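Long-range contacts in putative transcriptional regulator (PDB 3QI7), which is of unknown function but has a periplasmic-binding-protein-like fold, is a putative lipoprotein, and may bind a small ligand such as a sugar: residues Lys209-Val220 and Val239-Tyr249; Phe345-Pro353 and Tyr361-Leu369. One frame throughout, in Å; residues are numbered along the deposited sequence.

Contact 1 of 2, residues Lys209-Val220 and Val239-Tyr249; sequences KQFLNEDIEKQV and VILTKALELKY
Ile216 of helix 203-223 packs crosswise against Tyr249, which follows the end of helix 234-247; these helices precede and follow strand 228-231 along the chain, in the lobe built on the three-stranded parallel sheet of a periplasmic-binding-protein-like fold. Their local axes cross at -39° and come within 10.2 Å. Ile216 presents two branches: CG2, anti to its own backbone N, lies 3.3 Å from Tyr249 CE2, while CD1 reaches across Ile240 at about a right angle, 4.1 Å from its CG1. The ring is anchored at its hydroxyl: Tyr249 OH donates to Ile240 O over 2.6 Å in the carbonyl plane, on a lone pair, beside the helical bond that Ala244 N gives the same oxygen. Val239 wedges its two methyls between neighbours on the facing helix: CG1 meets Leu212 CB and the amide of Asn213, and CG2 meets Lys209 CG. At the far end Leu247 CD1 sits 3.7 Å from Val220 CG2. Lys243 starts in the apolar layer with CG against Ile216 CG2, then bends at chi2 (70°) and again at chi3, crossing Glu217 at about a right angle; NZ lies 2.8 Å from Glu217 OE2, on its anti side, and also bonds Glu246 OE1 on the syn side, a three-residue salt-bridge network. Leu212 and Ile216 also touch Tyr162 of strand 159-164. One water donates to both Asn213 OD1 and Val239 O, each 2.8 Å away.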
loop_
_atom_site.group_PDB
_atom_site.type_symbol
_atom_site.label_atom_id
_atom_site.label_comp_id
_atom_site.label_asym_id
_atom_site.label_seq_id
_atom_site.Cartn_x
_atom_site.Cartn_y
_atom_site.Cartn_z
ATOM N N LYS A 209 -16.609 -15.089 11.016
ATOM C CA LYS A 209 -17.532 -15.116 9.883
ATOM C C LYS A 209 -18.999 -15.131 10.315
ATOM O O LYS A 209 -19.791 -14.331 9.828
ATOM C CB LYS A 209 -17.244 -16.323 8.995
ATOM C CG LYS A 209 -18.164 -16.412 7.794
ATOM C CD LYS A 209 -17.912 -17.678 6.994
ATOM C CE LYS A 209 -16.737 -17.531 6.043
ATOM N NZ LYS A 209 -16.624 -18.819 5.279
ATOM N N GLN A 210 -19.371 -16.029 11.223
ATOM C CA GLN A 210 -20.772 -16.088 11.698
ATOM C C GLN A 210 -21.170 -14.814 12.427
ATOM O O GLN A 210 -22.273 -14.304 12.253
ATOM C CB GLN A 210 -21.037 -17.293 12.606
ATOM C CG GLN A 210 -20.987 -18.612 11.857
ATOM C CD GLN A 210 -21.747 -19.745 12.534
ATOM O OE1 GLN A 210 -21.243 -20.876 12.635
ATOM N NE2 GLN A 210 -22.977 -19.456 12.983
ATOM N N PHE A 211 -20.255 -14.299 13.240
ATOM C CA PHE A 211 -20.501 -13.074 13.975
ATOM C C PHE A 211 -20.777 -11.915 12.993
ATOM O O PHE A 211 -21.774 -11.147 13.154
ATOM C CB PHE A 211 -19.314 -12.744 14.889
ATOM C CG PHE A 211 -19.491 -11.462 15.656
ATOM C CD1 PHE A 211 -19.132 -10.249 15.091
ATOM C CD2 PHE A 211 -20.052 -11.467 16.941
ATOM C CE1 PHE A 211 -19.317 -9.066 15.785
ATOM C CE2 PHE A 211 -20.235 -10.282 17.637
ATOM C CZ PHE A 211 -19.885 -9.089 17.063
ATOM N N LEU A 212 -19.894 -11.773 12.011
ATOM C CA LEU A 212 -20.022 -10.688 11.035
ATOM C C LEU A 212 -21.323 -10.784 10.250
ATOM O O LEU A 212 -22.055 -9.788 10.146
ATOM C CB LEU A 212 -18.831 -10.590 10.097
ATOM C CG LEU A 212 -17.520 -10.054 10.658
ATOM C CD1 LEU A 212 -16.405 -10.396 9.659
ATOM C CD2 LEU A 212 -17.591 -8.541 10.930
ATOM N N ASN A 213 -21.638 -11.970 9.744
ATOM C CA ASN A 213 -22.856 -12.131 8.984
ATOM C C ASN A 213 -24.094 -11.722 9.763
ATOM O O ASN A 213 -24.964 -10.998 9.238
ATOM C CB ASN A 213 -22.949 -13.542 8.396
ATOM C CG ASN A 213 -22.027 -13.710 7.186
ATOM O OD1 ASN A 213 -21.914 -12.798 6.363
ATOM N ND2 ASN A 213 -21.363 -14.856 7.083
ATOM N N GLU A 214 -24.174 -12.154 11.018
ATOM C CA GLU A 214 -25.335 -11.821 11.832
ATOM C C GLU A 214 -25.372 -10.342 12.186
ATOM O O GLU A 214 -26.434 -9.732 12.118
ATOM C CB GLU A 214 -25.405 -12.693 13.083
ATOM C CG GLU A 214 -25.591 -14.150 12.749
ATOM C CD GLU A 214 -26.861 -14.421 11.951
ATOM O OE1 GLU A 214 -27.938 -13.906 12.341
ATOM O OE2 GLU A 214 -26.773 -15.151 10.936
ATOM N N ASP A 215 -24.225 -9.747 12.507
ATOM C CA ASP A 215 -24.204 -8.332 12.904
ATOM C C ASP A 215 -24.545 -7.385 11.727
ATOM O O ASP A 215 -25.359 -6.443 11.866
ATOM C CB ASP A 215 -22.878 -7.954 13.518
ATOM C CG ASP A 215 -22.976 -6.653 14.306
ATOM O OD1 ASP A 215 -23.514 -6.707 15.439
ATOM O OD2 ASP A 215 -22.574 -5.595 13.770
ATOM N N ILE A 216 -23.948 -7.668 10.573
ATOM C CA ILE A 216 -24.229 -6.909 9.348
ATOM C C ILE A 216 -25.712 -6.923 9.030
ATOM O O ILE A 216 -26.296 -5.869 8.818
ATOM C CB ILE A 216 -23.373 -7.409 8.154
ATOM C CG1 ILE A 216 -21.889 -7.104 8.423
ATOM C CG2 ILE A 216 -23.830 -6.752 6.832
ATOM C CD1 ILE A 216 -20.936 -7.800 7.517
ATOM N N GLU A 217 -26.343 -8.093 9.019
ATOM C CA GLU A 217 -27.799 -8.124 8.880
ATOM C C GLU A 217 -28.514 -7.165 9.849
ATOM O O GLU A 217 -29.434 -6.444 9.468
ATOM C CB GLU A 217 -28.336 -9.550 9.073
ATOM C CG GLU A 217 -27.925 -10.469 7.935
ATOM C CD GLU A 217 -28.444 -11.878 8.125
ATOM O OE1 GLU A 217 -29.514 -12.029 8.758
ATOM O OE2 GLU A 217 -27.776 -12.815 7.630
ATOM N N LYS A 218 -28.049 -7.134 11.095
ATOM C CA LYS A 218 -28.641 -6.269 12.116
ATOM C C LYS A 218 -28.497 -4.799 11.801
ATOM O O LYS A 218 -29.440 -4.006 12.008
ATOM C CB LYS A 218 -28.070 -6.598 13.515
ATOM C CG LYS A 218 -28.563 -7.952 14.019
ATOM C CD LYS A 218 -28.443 -8.118 15.532
ATOM C CE LYS A 218 -27.016 -8.404 15.983
ATOM N NZ LYS A 218 -27.032 -8.976 17.362
ATOM N N GLN A 219 -27.317 -4.430 11.302
ATOM C CA GLN A 219 -27.011 -3.042 11.020
ATOM C C GLN A 219 -27.831 -2.529 9.833
ATOM O O GLN A 219 -28.290 -1.380 9.848
ATOM C CB GLN A 219 -25.502 -2.835 10.798
ATOM C CG GLN A 219 -24.590 -3.298 11.973
ATOM C CD GLN A 219 -24.802 -2.560 13.277
ATOM O OE1 GLN A 219 -25.481 -1.536 13.321
ATOM N NE2 GLN A 219 -24.190 -3.073 14.357
ATOM N N VAL A 220 -28.046 -3.386 8.830
ATOM C CA VAL A 220 -28.913 -3.064 7.685
ATOM C C VAL A 220 -30.395 -2.914 8.094
ATOM O O VAL A 220 -31.101 -2.036 7.601
ATOM C CB VAL A 220 -28.746 -4.123 6.534
ATOM C CG1 VAL A 220 -29.783 -3.911 5.411
ATOM C CG2 VAL A 220 -27.325 -4.070 5.973
ATOM N N VAL A 239 -15.767 -11.696 3.859
ATOM C CA VAL A 239 -17.111 -11.851 4.448
ATOM C C VAL A 239 -17.961 -10.611 4.129
ATOM O O VAL A 239 -19.114 -10.738 3.697
ATOM C CB VAL A 239 -17.045 -12.042 5.986
ATOM C CG1 VAL A 239 -18.440 -11.941 6.606
ATOM C CG2 VAL A 239 -16.318 -13.364 6.347
ATOM N N ILE A 240 -17.371 -9.419 4.291
ATOM C CA ILE A 240 -18.077 -8.140 4.071
ATOM C C ILE A 240 -18.491 -7.881 2.614
ATOM O O ILE A 240 -19.606 -7.416 2.359
ATOM C CB ILE A 240 -17.230 -6.946 4.594
ATOM C CG1 ILE A 240 -17.192 -6.994 6.112
ATOM C CG2 ILE A 240 -17.786 -5.571 4.140
ATOM C CD1 ILE A 240 -16.080 -6.188 6.734
ATOM N N LEU A 241 -17.571 -8.121 1.691
ATOM C CA LEU A 241 -17.846 -7.957 0.263
ATOM C C LEU A 241 -18.872 -8.993 -0.228
ATOM O O LEU A 241 -19.776 -8.666 -0.984
ATOM C CB LEU A 241 -16.552 -8.055 -0.519
ATOM C CG LEU A 241 -15.660 -6.804 -0.484
ATOM C CD1 LEU A 241 -14.302 -7.091 -1.118
ATOM C CD2 LEU A 241 -16.347 -5.586 -1.141
ATOM N N THR A 242 -18.710 -10.241 0.193
ATOM C CA THR A 242 -19.673 -11.287 -0.129
ATOM C C THR A 242 -21.086 -10.917 0.320
ATOM O O THR A 242 -22.025 -11.004 -0.463
ATOM C CB THR A 242 -19.237 -12.619 0.489
ATOM O OG1 THR A 242 -17.919 -12.934 0.016
ATOM C CG2 THR A 242 -20.214 -13.769 0.124
ATOM N N LYS A 243 -21.242 -10.484 1.565
ATOM C CA LYS A 243 -22.563 -10.082 2.077
ATOM C C LYS A 243 -23.120 -8.818 1.375
ATOM O O LYS A 243 -24.351 -8.693 1.205
ATOM C CB LYS A 243 -22.523 -9.922 3.606
ATOM C CG LYS A 243 -23.854 -9.769 4.292
ATOM C CD LYS A 243 -24.643 -11.052 4.251
ATOM C CE LYS A 243 -25.433 -11.282 5.498
ATOM N NZ LYS A 243 -26.313 -12.466 5.284
ATOM N N ALA A 244 -22.233 -7.907 0.980
ATOM C CA ALA A 244 -22.611 -6.690 0.234
ATOM C C ALA A 244 -23.346 -7.013 -1.064
ATOM O O ALA A 244 -24.242 -6.273 -1.468
ATOM C CB ALA A 244 -21.374 -5.841 -0.101
ATOM N N LEU A 245 -22.959 -8.111 -1.722
ATOM C CA LEU A 245 -23.631 -8.537 -2.958
ATOM C C LEU A 245 -25.105 -8.889 -2.707
ATOM O O LEU A 245 -25.958 -8.673 -3.566
ATOM C CB LEU A 245 -22.883 -9.712 -3.635
ATOM C CG LEU A 245 -21.474 -9.376 -4.163
ATOM C CD1 LEU A 245 -20.894 -10.535 -4.974
ATOM C CD2 LEU A 245 -21.409 -8.073 -5.007
ATOM N N GLU A 246 -25.391 -9.406 -1.518
ATOM C CA GLU A 246 -26.742 -9.801 -1.119
ATOM C C GLU A 246 -27.566 -8.618 -0.598
ATOM O O GLU A 246 -28.705 -8.415 -1.010
ATOM C CB GLU A 246 -26.642 -10.899 -0.044
ATOM C CG GLU A 246 -27.971 -11.513 0.437
ATOM C CD GLU A 246 -27.862 -12.102 1.851
ATOM O OE1 GLU A 246 -26.806 -12.693 2.165
ATOM O OE2 GLU A 246 -28.810 -11.945 2.645
ATOM N N LEU A 247 -26.993 -7.819 0.293
ATOM C CA LEU A 247 -27.757 -6.752 0.991
ATOM C C LEU A 247 -27.604 -5.357 0.352
ATOM O O LEU A 247 -28.367 -4.427 0.670
ATOM C CB LEU A 247 -27.354 -6.698 2.476
ATOM C CG LEU A 247 -27.737 -7.871 3.392
ATOM C CD1 LEU A 247 -27.289 -7.594 4.845
ATOM C CD2 LEU A 247 -29.236 -8.160 3.358
ATOM N N LYS A 248 -26.589 -5.211 -0.496
ATOM C CA LYS A 248 -26.425 -4.097 -1.420
ATOM C C LYS A 248 -26.090 -2.815 -0.700
ATOM O O LYS A 248 -26.547 -1.734 -1.054
ATOM C CB LYS A 248 -27.629 -3.932 -2.336
ATOM C CG LYS A 248 -28.010 -5.209 -3.082
ATOM C CD LYS A 248 -27.955 -4.991 -4.574
ATOM C CE LYS A 248 -28.698 -6.087 -5.332
ATOM N NZ LYS A 248 -27.831 -7.275 -5.501
ATOM N N TYR A 249 -25.238 -2.962 0.307
ATOM C CA TYR A 249 -24.764 -1.833 1.068
ATOM C C TYR A 249 -23.505 -1.278 0.419
ATOM O O TYR A 249 -23.197 -1.634 -0.721
ATOM C CB TYR A 249 -24.582 -2.210 2.562
ATOM C CG TYR A 249 -23.763 -3.443 2.884
ATOM C CD1 TYR A 249 -22.380 -3.434 2.812
ATOM C CD2 TYR A 249 -24.383 -4.606 3.328
ATOM C CE1 TYR A 249 -21.613 -4.565 3.180
ATOM C CE2 TYR A 249 -23.639 -5.744 3.668
ATOM C CZ TYR A 249 -22.274 -5.728 3.591
ATOM O OH TYR A 249 -21.582 -6.860 3.947
HETATM O O HOH W 1 -20.734 -12.980 3.877
#

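Contact 2 of 2, residues Phe345-Pro353 and Tyr361-Leu369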
loop_
_atom_site.group_PDB
_atom_site.type_symbol
_atom_site.label_atom_id
_atom_site.label_comp_id
_atom_site.label_asym_id
_atom_site.label_seq_id
_atom_site.Cartn_x
_atom_site.Cartn_y
_atom_site.Cartn_z
ATOM N N PHE A 345 2.222 7.263 -13.802
ATOM C CA PHE A 345 1.086 6.354 -13.565
ATOM C C PHE A 345 -0.250 6.830 -14.150
ATOM O O PHE A 345 -1.191 6.036 -14.292
ATOM C CB PHE A 345 0.886 6.130 -12.070
ATOM C CG PHE A 345 2.066 5.527 -11.373
ATOM C CD1 PHE A 345 3.084 6.326 -10.884
ATOM C CD2 PHE A 345 2.164 4.161 -11.219
ATOM C CE1 PHE A 345 4.147 5.776 -10.228
ATOM C CE2 PHE A 345 3.238 3.599 -10.589
ATOM C CZ PHE A 345 4.250 4.420 -10.089
ATOM N N GLY A 346 -0.368 8.110 -14.464
ATOM C CA GLY A 346 -1.659 8.682 -14.906
ATOM C C GLY A 346 -2.783 8.594 -13.882
ATOM O O GLY A 346 -3.969 8.457 -14.240
ATOM N N ILE A 347 -2.422 8.668 -12.608
ATOM C CA ILE A 347 -3.378 8.705 -11.521
ATOM C C ILE A 347 -3.153 9.925 -10.591
ATOM O O ILE A 347 -2.034 10.473 -10.459
ATOM C CB ILE A 347 -3.394 7.379 -10.702
ATOM C CG1 ILE A 347 -2.145 7.224 -9.823
ATOM C CG2 ILE A 347 -3.615 6.142 -11.636
ATOM C CD1 ILE A 347 -2.047 5.803 -9.119
ATOM N N GLY A 348 -4.236 10.322 -9.924
ATOM C CA GLY A 348 -4.158 11.407 -8.946
ATOM C C GLY A 348 -3.768 10.860 -7.593
ATOM O O GLY A 348 -3.978 9.666 -7.260
ATOM N N SER A 349 -3.214 11.743 -6.783
ATOM C CA SER A 349 -2.705 11.378 -5.487
ATOM C C SER A 349 -2.597 12.626 -4.616
ATOM O O SER A 349 -2.645 13.725 -5.113
ATOM C CB SER A 349 -1.280 10.773 -5.654
ATOM O OG SER A 349 -0.344 11.720 -6.179
ATOM N N GLU A 350 -2.425 12.435 -3.321
ATOM C CA GLU A 350 -2.089 13.553 -2.438
ATOM C C GLU A 350 -1.004 13.117 -1.476
ATOM O O GLU A 350 -1.127 12.090 -0.795
ATOM C CB GLU A 350 -3.322 14.059 -1.663
ATOM C CG GLU A 350 -3.078 15.347 -0.814
ATOM C CD GLU A 350 -4.266 15.686 0.103
ATOM O OE1 GLU A 350 -5.407 15.328 -0.248
ATOM O OE2 GLU A 350 -4.075 16.290 1.177
ATOM N N PHE A 351 0.073 13.917 -1.431
ATOM C CA PHE A 351 1.243 13.659 -0.604
ATOM C C PHE A 351 1.330 14.693 0.516
ATOM O O PHE A 351 1.116 15.888 0.290
ATOM C CB PHE A 351 2.541 13.731 -1.439
ATOM C CG PHE A 351 2.779 12.535 -2.338
ATOM C CD1 PHE A 351 2.084 12.399 -3.548
ATOM C CD2 PHE A 351 3.723 11.586 -2.023
ATOM C CE1 PHE A 351 2.305 11.307 -4.383
ATOM C CE2 PHE A 351 3.937 10.484 -2.859
ATOM C CZ PHE A 351 3.236 10.355 -4.032
ATOM N N THR A 352 1.644 14.232 1.719
ATOM C CA THR A 352 1.675 15.081 2.904
ATOM C C THR A 352 2.972 14.873 3.683
ATOM O O THR A 352 3.296 13.740 4.017
ATOM C CB THR A 352 0.486 14.700 3.822
ATOM O OG1 THR A 352 -0.732 14.797 3.080
ATOM C CG2 THR A 352 0.425 15.616 5.056
ATOM N N PRO A 353 3.731 15.949 3.999
ATOM C CA PRO A 353 4.939 15.672 4.771
ATOM C C PRO A 353 4.640 15.219 6.214
ATOM O O PRO A 353 3.615 15.595 6.789
ATOM C CB PRO A 353 5.694 17.033 4.765
ATOM C CG PRO A 353 4.617 18.056 4.594
ATOM C CD PRO A 353 3.649 17.368 3.614
ATOM N N TYR A 361 9.919 12.793 4.537
ATOM C CA TYR A 361 9.001 11.662 4.764
ATOM C C TYR A 361 7.681 12.136 4.260
ATOM O O TYR A 361 7.163 13.124 4.759
ATOM C CB TYR A 361 8.948 11.227 6.256
ATOM C CG TYR A 361 8.076 9.991 6.419
ATOM C CD1 TYR A 361 6.707 10.064 6.196
ATOM C CD2 TYR A 361 8.619 8.746 6.736
ATOM C CE1 TYR A 361 5.895 8.939 6.273
ATOM C CE2 TYR A 361 7.805 7.613 6.800
ATOM C CZ TYR A 361 6.447 7.729 6.595
ATOM O OH TYR A 361 5.580 6.663 6.683
ATOM N N GLN A 362 7.127 11.463 3.241
ATOM C CA GLN A 362 5.895 11.918 2.611
ATOM C C GLN A 362 4.912 10.774 2.618
ATOM O O GLN A 362 5.272 9.676 2.205
ATOM C CB GLN A 362 6.166 12.358 1.169
ATOM C CG GLN A 362 6.988 13.687 1.065
ATOM C CD GLN A 362 6.177 14.952 1.261
ATOM O OE1 GLN A 362 4.960 14.957 1.058
ATOM N NE2 GLN A 362 6.864 16.071 1.591
ATOM N N SER A 363 3.716 10.994 3.168
ATOM C CA SER A 363 2.708 9.951 3.153
ATOM C C SER A 363 1.817 10.226 1.972
ATOM O O SER A 363 1.707 11.374 1.543
ATOM C CB SER A 363 1.939 9.867 4.463
ATOM O OG SER A 363 1.180 11.020 4.683
ATOM N N VAL A 364 1.173 9.185 1.455
ATOM C CA VAL A 364 0.387 9.315 0.232
ATOM C C VAL A 364 -0.961 8.636 0.375
ATOM O O VAL A 364 -1.065 7.619 1.044
ATOM C CB VAL A 364 1.168 8.750 -1.022
ATOM C CG1 VAL A 364 1.706 7.377 -0.778
ATOM C CG2 VAL A 364 0.311 8.745 -2.293
ATOM N N ILE A 365 -1.982 9.228 -0.235
ATOM C CA ILE A 365 -3.293 8.610 -0.395
ATOM C C ILE A 365 -3.562 8.716 -1.874
ATOM O O ILE A 365 -3.388 9.784 -2.435
ATOM C CB ILE A 365 -4.447 9.375 0.357
ATOM C CG1 ILE A 365 -4.214 9.401 1.881
ATOM C CG2 ILE A 365 -5.843 8.753 0.014
ATOM C CD1 ILE A 365 -4.213 8.048 2.565
ATOM N N LEU A 366 -3.962 7.631 -2.509
ATOM C CA LEU A 366 -4.284 7.685 -3.952
ATOM C C LEU A 366 -5.717 8.152 -4.168
ATOM O O LEU A 366 -6.545 8.031 -3.271
ATOM C CB LEU A 366 -4.107 6.297 -4.587
ATOM C CG LEU A 366 -2.677 5.791 -4.505
ATOM C CD1 LEU A 366 -2.584 4.361 -5.098
ATOM C CD2 LEU A 366 -1.739 6.763 -5.241
ATOM N N SER A 367 -5.992 8.673 -5.359
ATOM C CA SER A 367 -7.335 9.043 -5.754
ATOM C C SER A 367 -8.241 7.848 -5.717
ATOM O O SER A 367 -7.826 6.717 -5.900
ATOM C CB SER A 367 -7.392 9.653 -7.150
ATOM O OG SER A 367 -6.961 10.995 -7.109
ATOM N N GLN A 368 -9.499 8.135 -5.447
ATOM C CA GLN A 368 -10.518 7.132 -5.310
ATOM C C GLN A 368 -10.824 6.485 -6.652
ATOM O O GLN A 368 -10.933 7.147 -7.667
ATOM C CB GLN A 368 -11.800 7.781 -4.782
ATOM C CG GLN A 368 -12.907 6.791 -4.552
ATOM C CD GLN A 368 -14.197 7.446 -4.102
ATOM O OE1 GLN A 368 -14.589 8.471 -4.634
ATOM N NE2 GLN A 368 -14.898 6.800 -3.198
ATOM N N LEU A 369 -11.048 5.183 -6.627
ATOM C CA LEU A 369 -11.655 4.503 -7.767
ATOM C C LEU A 369 -12.958 3.915 -7.294
ATOM O O LEU A 369 -12.990 3.268 -6.247
ATOM C CB LEU A 369 -10.700 3.415 -8.292
ATOM C CG LEU A 369 -11.292 2.507 -9.387
ATOM C CD1 LEU A 369 -11.485 3.301 -10.697
ATOM C CD2 LEU A 369 -10.397 1.288 -9.610
HETATM O O HOH W 2 2.741 12.310 6.387
#
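Phe351 and Val364 face each other as a non-hydrogen-bonded pair in the antiparallel beta hairpin formed by strands 349-353 and 361-370. The two side chains run side by side, and Val364 CB sits over one ring face, 3.9 Å from the Phe351 centroid and 17° off its normal, a CH-pi contact; Gln362 CB lies at the ring edge. Flanking this pair are the hydrogen-bonded pairs Glu350-Ile365 and Thr352-Ser363, each closed by two backbone bonds. A water donates to Thr352 O at 2.8 Å and lies 2.6 Å from Ser363 OG. Beyond the last paired residues, Ser349 and Leu366, Ser367 N still donates to Gly348 O at 2.9 Å, from 49° above the carbonyl plane. Gln362, bent at chi2 (-80°), lays its amide alongside the Pro353 ring, with NE2 3.5 Å from Pro353 CB, while NE2 itself hydrogen-bonds Tyr359 O. Farther out, Ile365 packs on helix 140-153, and Gln362 and Val364 bond through their backbones to Gly137 of the neighbouring parallel strand. Helices 306-324 and 334-345 cover the other face, that of Phe351 and Val364, through Leu313, Leu310 and Thr341, and Glu338 OE2 accepts from Phe351 N.

The two contacts lie about 31 Å apart between centres, with nearest atoms about 11 Å apart, and do not touch. Along the chain they follow one another, residues 209-249 coming well before 345-369. They are associated with different sheets: the helices of contact 1 accompany the three-stranded parallel sheet 191-196, 159-164, 228-231, whereas contact 2 is a hairpin near the C-terminus whose second strand joins the larger mixed sheet through parallel strand 134-137. Contact 1 is peripheral, its centre 26 Å from that of the chain, and contact 2 is more central at 11 Å. Two separate sheets in one chain are consistent with the two-lobed architecture of periplasmic-binding-protein-like folds.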